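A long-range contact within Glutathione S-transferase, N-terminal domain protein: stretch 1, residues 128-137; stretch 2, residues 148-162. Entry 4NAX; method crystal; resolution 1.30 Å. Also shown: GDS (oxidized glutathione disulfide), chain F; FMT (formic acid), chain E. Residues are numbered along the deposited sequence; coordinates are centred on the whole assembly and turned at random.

Stretch 1 (128-137) PMFGQVGFFH
Stretch 2 (148-162) RPRDRYVNESKRLLG

No hydrogen bond crosses between these two helices; the most distinctive element is a nearly parallel aromatic pair, met rim to rim, with neither ring over the face of the other. The rings of Phe136 and Tyr153 have centroids 5.8 Å apart and planes at 6°. Phe136 CE2 lies 3.8 Å from Tyr153 CD2.

Both stretches, 128-137 and 148-162, are helical. The first is kinked at Pro128, whose N has no bond to the preceding turn. The axes run roughly antiparallel, at 143°, and approach to 8.4 Å. CA-CA distances set the register: Phe130 to Ser157 6.0 Å, Val133 to Tyr153 5.6 Å, Phe136 to Arg150 5.1 Å. The contact buries 648 Å².

Tyr153 (chi1 m, chi2 -65°) points toward stretch 1. Gln132 CB covers one face of its ring, 3.8 Å from the centroid of Tyr153, a CH-pi contact. Gln132 (m, m) then turns away, and its NE2 bonds Pro128 O at 2.9 Å. Met129 SD sits at the edge of the tyrosine ring, 3.9 Å from Tyr153 CD1.

Phe136 (chi1 m, chi2 -70°) receives Pro149 CB over one face, 4.0 Å from the Phe136 centroid. Phe136 CB packs 3.7 Å from Arg150 CA, where the backbones come close.

Met129 (m, m, chi3 107°) is a knob among Tyr153, Glu156, Ser157 and Leu160. Its CB lies 3.7 Å from Leu160 CD1. Phe130 (chi1 m, chi2 9°) starts away, but its ring returns: CZ is 3.9 Å from Leu161 CD2.

Val133 (t) places CG2 3.3 Å from Ser157 OG. That hydroxyl (chi1 m) donates to Tyr153 O at 2.9 Å, so its polarity is met within its own helix.

Formic acid links the helices: His137 ND1 donates to FMT O2 at 2.6 Å, and Arg150 NH1 to FMT O1 at 2.9 Å.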

# COMPACT_ATOMS: atom_id res chain seq x y z
N PRO A 128 4.41 -5.40 -4.31
CA PRO A 128 5.54 -4.83 -5.06
C PRO A 128 6.68 -5.83 -5.20
O PRO A 128 7.28 -5.93 -6.27
CB PRO A 128 5.92 -3.60 -4.21
CG PRO A 128 4.61 -3.14 -3.63
CD PRO A 128 3.92 -4.45 -3.28
N MET A 129 6.98 -6.58 -4.14
CA MET A 129 8.14 -7.48 -4.17
C MET A 129 7.87 -8.75 -4.94
O MET A 129 8.71 -9.18 -5.74
CB MET A 129 8.65 -7.74 -2.76
CG MET A 129 9.09 -6.46 -2.06
SD MET A 129 10.49 -5.64 -2.89
CE MET A 129 9.71 -4.26 -3.62
N PHE A 130 6.70 -9.37 -4.74
CA PHE A 130 6.39 -10.53 -5.52
C PHE A 130 6.33 -10.17 -7.01
O PHE A 130 6.75 -10.94 -7.87
CB PHE A 130 5.06 -11.20 -5.10
CG PHE A 130 5.06 -11.91 -3.76
CD1 PHE A 130 6.09 -11.84 -2.85
CD2 PHE A 130 3.92 -12.63 -3.41
CE1 PHE A 130 6.00 -12.48 -1.63
CE2 PHE A 130 3.83 -13.26 -2.20
CZ PHE A 130 4.87 -13.19 -1.30
N GLY A 131 5.82 -8.98 -7.31
CA GLY A 131 5.77 -8.55 -8.69
C GLY A 131 7.15 -8.45 -9.32
O GLY A 131 7.30 -8.73 -10.51
N GLN A 132 8.17 -8.08 -8.55
CA GLN A 132 9.52 -8.03 -9.09
C GLN A 132 10.08 -9.43 -9.33
O GLN A 132 10.85 -9.62 -10.27
CB GLN A 132 10.48 -7.22 -8.21
CG GLN A 132 10.04 -5.79 -7.88
CD GLN A 132 9.34 -5.12 -9.02
OE1 GLN A 132 9.92 -4.91 -10.09
NE2 GLN A 132 8.08 -4.77 -8.81
N VAL A 133 9.71 -10.40 -8.50
CA VAL A 133 10.08 -11.79 -8.79
C VAL A 133 9.47 -12.19 -10.15
O VAL A 133 10.13 -12.84 -10.96
CB VAL A 133 9.65 -12.76 -7.69
CG1 VAL A 133 9.91 -14.21 -8.10
CG2 VAL A 133 10.42 -12.43 -6.41
N GLY A 134 8.22 -11.81 -10.40
CA GLY A 134 7.63 -12.08 -11.69
C GLY A 134 8.46 -11.48 -12.81
O GLY A 134 8.75 -12.15 -13.82
N PHE A 135 8.89 -10.23 -12.66
CA PHE A 135 9.69 -9.61 -13.71
C PHE A 135 10.99 -10.38 -13.97
O PHE A 135 11.35 -10.62 -15.13
CB PHE A 135 10.03 -8.15 -13.41
CG PHE A 135 10.76 -7.50 -14.54
CD1 PHE A 135 10.10 -7.25 -15.74
CD2 PHE A 135 12.12 -7.24 -14.46
CE1 PHE A 135 10.79 -6.72 -16.82
CE2 PHE A 135 12.81 -6.71 -15.53
CZ PHE A 135 12.14 -6.45 -16.71
N PHE A 136 11.69 -10.75 -12.90
CA PHE A 136 13.03 -11.35 -13.00
C PHE A 136 13.07 -12.86 -13.15
O PHE A 136 14.15 -13.44 -13.35
CB PHE A 136 13.91 -10.88 -11.83
CG PHE A 136 14.33 -9.43 -11.95
CD1 PHE A 136 15.23 -9.04 -12.94
CD2 PHE A 136 13.80 -8.46 -11.12
CE1 PHE A 136 15.60 -7.73 -13.08
CE2 PHE A 136 14.18 -7.14 -11.25
CZ PHE A 136 15.08 -6.77 -12.22
N HIS A 137 11.91 -13.50 -13.08
CA HIS A 137 11.82 -14.95 -13.27
C HIS A 137 10.86 -15.41 -14.36
O HIS A 137 11.02 -16.50 -14.90
CB HIS A 137 11.45 -15.65 -11.95
CG HIS A 137 11.44 -17.14 -12.05
ND1 HIS A 137 12.56 -17.87 -12.38
CD2 HIS A 137 10.44 -18.03 -11.89
CE1 HIS A 137 12.25 -19.15 -12.40
NE2 HIS A 137 10.97 -19.28 -12.10
N ARG A 148 21.89 -10.92 -9.70
CA ARG A 148 21.83 -10.20 -8.43
C ARG A 148 20.47 -9.50 -8.22
O ARG A 148 19.91 -9.59 -7.13
CB ARG A 148 22.99 -9.23 -8.26
CG ARG A 148 24.30 -9.96 -8.03
CD ARG A 148 25.51 -9.04 -8.02
NE ARG A 148 25.67 -8.38 -9.32
CZ ARG A 148 26.65 -7.54 -9.63
NH1 ARG A 148 27.57 -7.20 -8.73
NH2 ARG A 148 26.69 -7.02 -10.85
N PRO A 149 19.90 -8.86 -9.26
CA PRO A 149 18.56 -8.29 -9.07
C PRO A 149 17.50 -9.36 -8.74
O PRO A 149 16.73 -9.21 -7.78
CB PRO A 149 18.29 -7.58 -10.42
CG PRO A 149 19.65 -7.26 -10.92
CD PRO A 149 20.48 -8.45 -10.55
N ARG A 150 17.45 -10.43 -9.52
CA ARG A 150 16.52 -11.52 -9.27
C ARG A 150 16.65 -11.97 -7.81
O ARG A 150 15.66 -12.11 -7.08
CB ARG A 150 16.79 -12.71 -10.18
CG ARG A 150 15.84 -13.88 -9.93
CD ARG A 150 16.33 -15.19 -10.52
NE ARG A 150 17.52 -15.66 -9.82
CZ ARG A 150 18.33 -16.62 -10.27
NH1 ARG A 150 18.11 -17.21 -11.44
NH2 ARG A 150 19.39 -16.97 -9.56
N ASP A 151 17.88 -12.21 -7.39
CA ASP A 151 18.12 -12.76 -6.07
C ASP A 151 17.69 -11.79 -4.96
O ASP A 151 17.14 -12.20 -3.92
CB ASP A 151 19.58 -13.17 -5.94
CG ASP A 151 19.95 -14.41 -6.79
OD1 ASP A 151 19.07 -15.09 -7.37
OD2 ASP A 151 21.16 -14.70 -6.86
N ARG A 152 17.87 -10.50 -5.19
CA ARG A 152 17.38 -9.47 -4.25
C ARG A 152 15.89 -9.65 -4.00
O ARG A 152 15.43 -9.67 -2.86
CB ARG A 152 17.68 -8.07 -4.80
CG ARG A 152 17.02 -6.91 -4.07
CD ARG A 152 17.47 -5.56 -4.64
NE ARG A 152 16.78 -4.41 -4.07
CZ ARG A 152 17.04 -3.83 -2.89
NH1 ARG A 152 18.01 -4.30 -2.10
NH2 ARG A 152 16.33 -2.77 -2.51
N TYR A 153 15.12 -9.76 -5.07
CA TYR A 153 13.66 -9.83 -4.96
C TYR A 153 13.16 -11.21 -4.50
O TYR A 153 12.19 -11.30 -3.73
CB TYR A 153 12.97 -9.30 -6.24
CG TYR A 153 13.38 -7.85 -6.44
CD1 TYR A 153 13.01 -6.88 -5.53
CD2 TYR A 153 14.22 -7.48 -7.47
CE1 TYR A 153 13.43 -5.58 -5.64
CE2 TYR A 153 14.66 -6.18 -7.58
CZ TYR A 153 14.28 -5.23 -6.67
OH TYR A 153 14.78 -3.96 -6.79
N VAL A 154 13.86 -12.26 -4.89
CA VAL A 154 13.56 -13.60 -4.39
C VAL A 154 13.80 -13.66 -2.87
O VAL A 154 12.97 -14.15 -2.11
CB VAL A 154 14.38 -14.68 -5.12
CG1 VAL A 154 14.31 -16.02 -4.41
CG2 VAL A 154 13.87 -14.78 -6.54
N ASN A 155 14.97 -13.20 -2.43
CA ASN A 155 15.30 -13.22 -1.02
C ASN A 155 14.33 -12.38 -0.21
O ASN A 155 13.90 -12.78 0.87
CB ASN A 155 16.74 -12.79 -0.80
CG ASN A 155 17.73 -13.88 -1.22
OD1 ASN A 155 17.42 -15.07 -1.17
ND2 ASN A 155 18.91 -13.47 -1.68
N GLU A 156 13.95 -11.22 -0.74
CA GLU A 156 12.98 -10.38 -0.03
C GLU A 156 11.61 -11.05 0.02
O GLU A 156 10.92 -10.99 1.05
CB GLU A 156 12.91 -8.99 -0.65
CG GLU A 156 11.86 -8.09 -0.06
CD GLU A 156 12.00 -7.80 1.42
OE1 GLU A 156 13.03 -8.16 2.06
OE2 GLU A 156 11.04 -7.24 1.98
N SER A 157 11.21 -11.70 -1.06
CA SER A 157 9.94 -12.42 -1.08
C SER A 157 9.93 -13.58 -0.10
O SER A 157 8.93 -13.82 0.57
CB SER A 157 9.61 -12.88 -2.51
OG SER A 157 9.39 -11.75 -3.34
N LYS A 158 11.05 -14.30 -0.00
CA LYS A 158 11.20 -15.33 1.02
C LYS A 158 11.06 -14.74 2.42
O LYS A 158 10.41 -15.33 3.28
CB LYS A 158 12.54 -16.04 0.90
CG LYS A 158 12.72 -16.95 -0.29
CD LYS A 158 14.16 -17.50 -0.25
CE LYS A 158 14.44 -18.64 -1.20
NZ LYS A 158 15.82 -19.17 -0.92
N ARG A 159 11.69 -13.60 2.66
CA ARG A 159 11.60 -12.94 3.97
C ARG A 159 10.14 -12.60 4.31
O ARG A 159 9.65 -12.88 5.41
CB ARG A 159 12.48 -11.67 4.02
CG ARG A 159 12.66 -11.11 5.42
CD ARG A 159 13.26 -9.72 5.41
NE ARG A 159 12.34 -8.79 4.79
CZ ARG A 159 11.24 -8.30 5.37
NH1 ARG A 159 10.96 -8.56 6.64
NH2 ARG A 159 10.41 -7.55 4.67
N LEU A 160 9.43 -12.03 3.36
CA LEU A 160 8.01 -11.70 3.52
C LEU A 160 7.15 -12.93 3.76
O LEU A 160 6.26 -12.91 4.62
CB LEU A 160 7.49 -10.95 2.27
CG LEU A 160 8.04 -9.53 2.06
CD1 LEU A 160 7.78 -9.03 0.65
CD2 LEU A 160 7.48 -8.56 3.07
N LEU A 161 7.44 -14.00 3.03
CA LEU A 161 6.75 -15.27 3.29
C LEU A 161 6.97 -15.78 4.71
O LEU A 161 6.06 -16.31 5.32
CB LEU A 161 7.15 -16.33 2.26
CG LEU A 161 6.53 -16.13 0.88
CD1 LEU A 161 7.27 -16.94 -0.18
CD2 LEU A 161 5.05 -16.47 0.85
N GLY A 162 8.19 -15.60 5.21
CA GLY A 162 8.49 -15.99 6.58
C GLY A 162 7.71 -15.18 7.59
O GLY A 162 7.23 -15.72 8.59
N1 GDS F . 5.67 -0.35 4.18
CA1 GDS F . 6.51 0.01 5.33
C1 GDS F . 5.94 1.24 5.98
OE1 GDS F . 6.06 1.41 7.21
OE2 GDS F . 5.36 2.07 5.25
CB1 GDS F . 7.95 0.28 4.87
CG1 GDS F . 8.87 0.52 6.05
CD1 GDS F . 10.33 0.55 5.67
O1 GDS F . 10.71 0.35 4.51
N2 GDS F . 11.16 0.80 6.68
CA2 GDS F . 12.61 0.81 6.53
C2 GDS F . 13.23 -0.22 7.43
O2 GDS F . 12.89 -0.28 8.62
CB2 GDS F . 13.18 2.19 6.87
SG2 GDS F . 12.55 3.54 5.88
N3 GDS F . 14.18 -1.00 6.92
CA3 GDS F . 14.90 -1.97 7.74
C3 GDS F . 15.38 -3.16 6.99
OE3 GDS F . 15.11 -3.26 5.76
OE4 GDS F . 16.04 -4.01 7.64
N4 GDS F . 11.25 1.34 1.78
CA4 GDS F . 10.29 1.05 0.73
C4 GDS F . 8.87 1.50 1.01
OE5 GDS F . 8.70 2.48 1.76
OE6 GDS F . 7.95 0.90 0.41
C5 GDS F . 12.52 1.63 1.53
O5 GDS F . 12.97 1.68 0.39
CA5 GDS F . 13.39 1.92 2.73
N5 GDS F . 14.72 1.38 2.56
CB5 GDS F . 13.47 3.44 2.94
SG5 GDS F . 14.21 3.93 4.50
CA6 GDS F . 16.21 -2.46 2.44
C6 GDS F . 16.84 -2.51 1.06
OE7 GDS F . 17.65 -3.42 0.78
OE8 GDS F . 16.52 -1.64 0.22
N6 GDS F . 16.32 -3.74 3.11
CB6 GDS F . 16.94 -1.45 3.33
CG6 GDS F . 16.64 -0.00 3.00
CD6 GDS F . 15.18 0.34 3.25
O6 GDS F . 14.48 -0.28 4.05
C FMT E . 15.51 -16.51 -13.78
O1 FMT E . 16.69 -16.20 -13.76
O2 FMT E . 15.05 -17.22 -12.77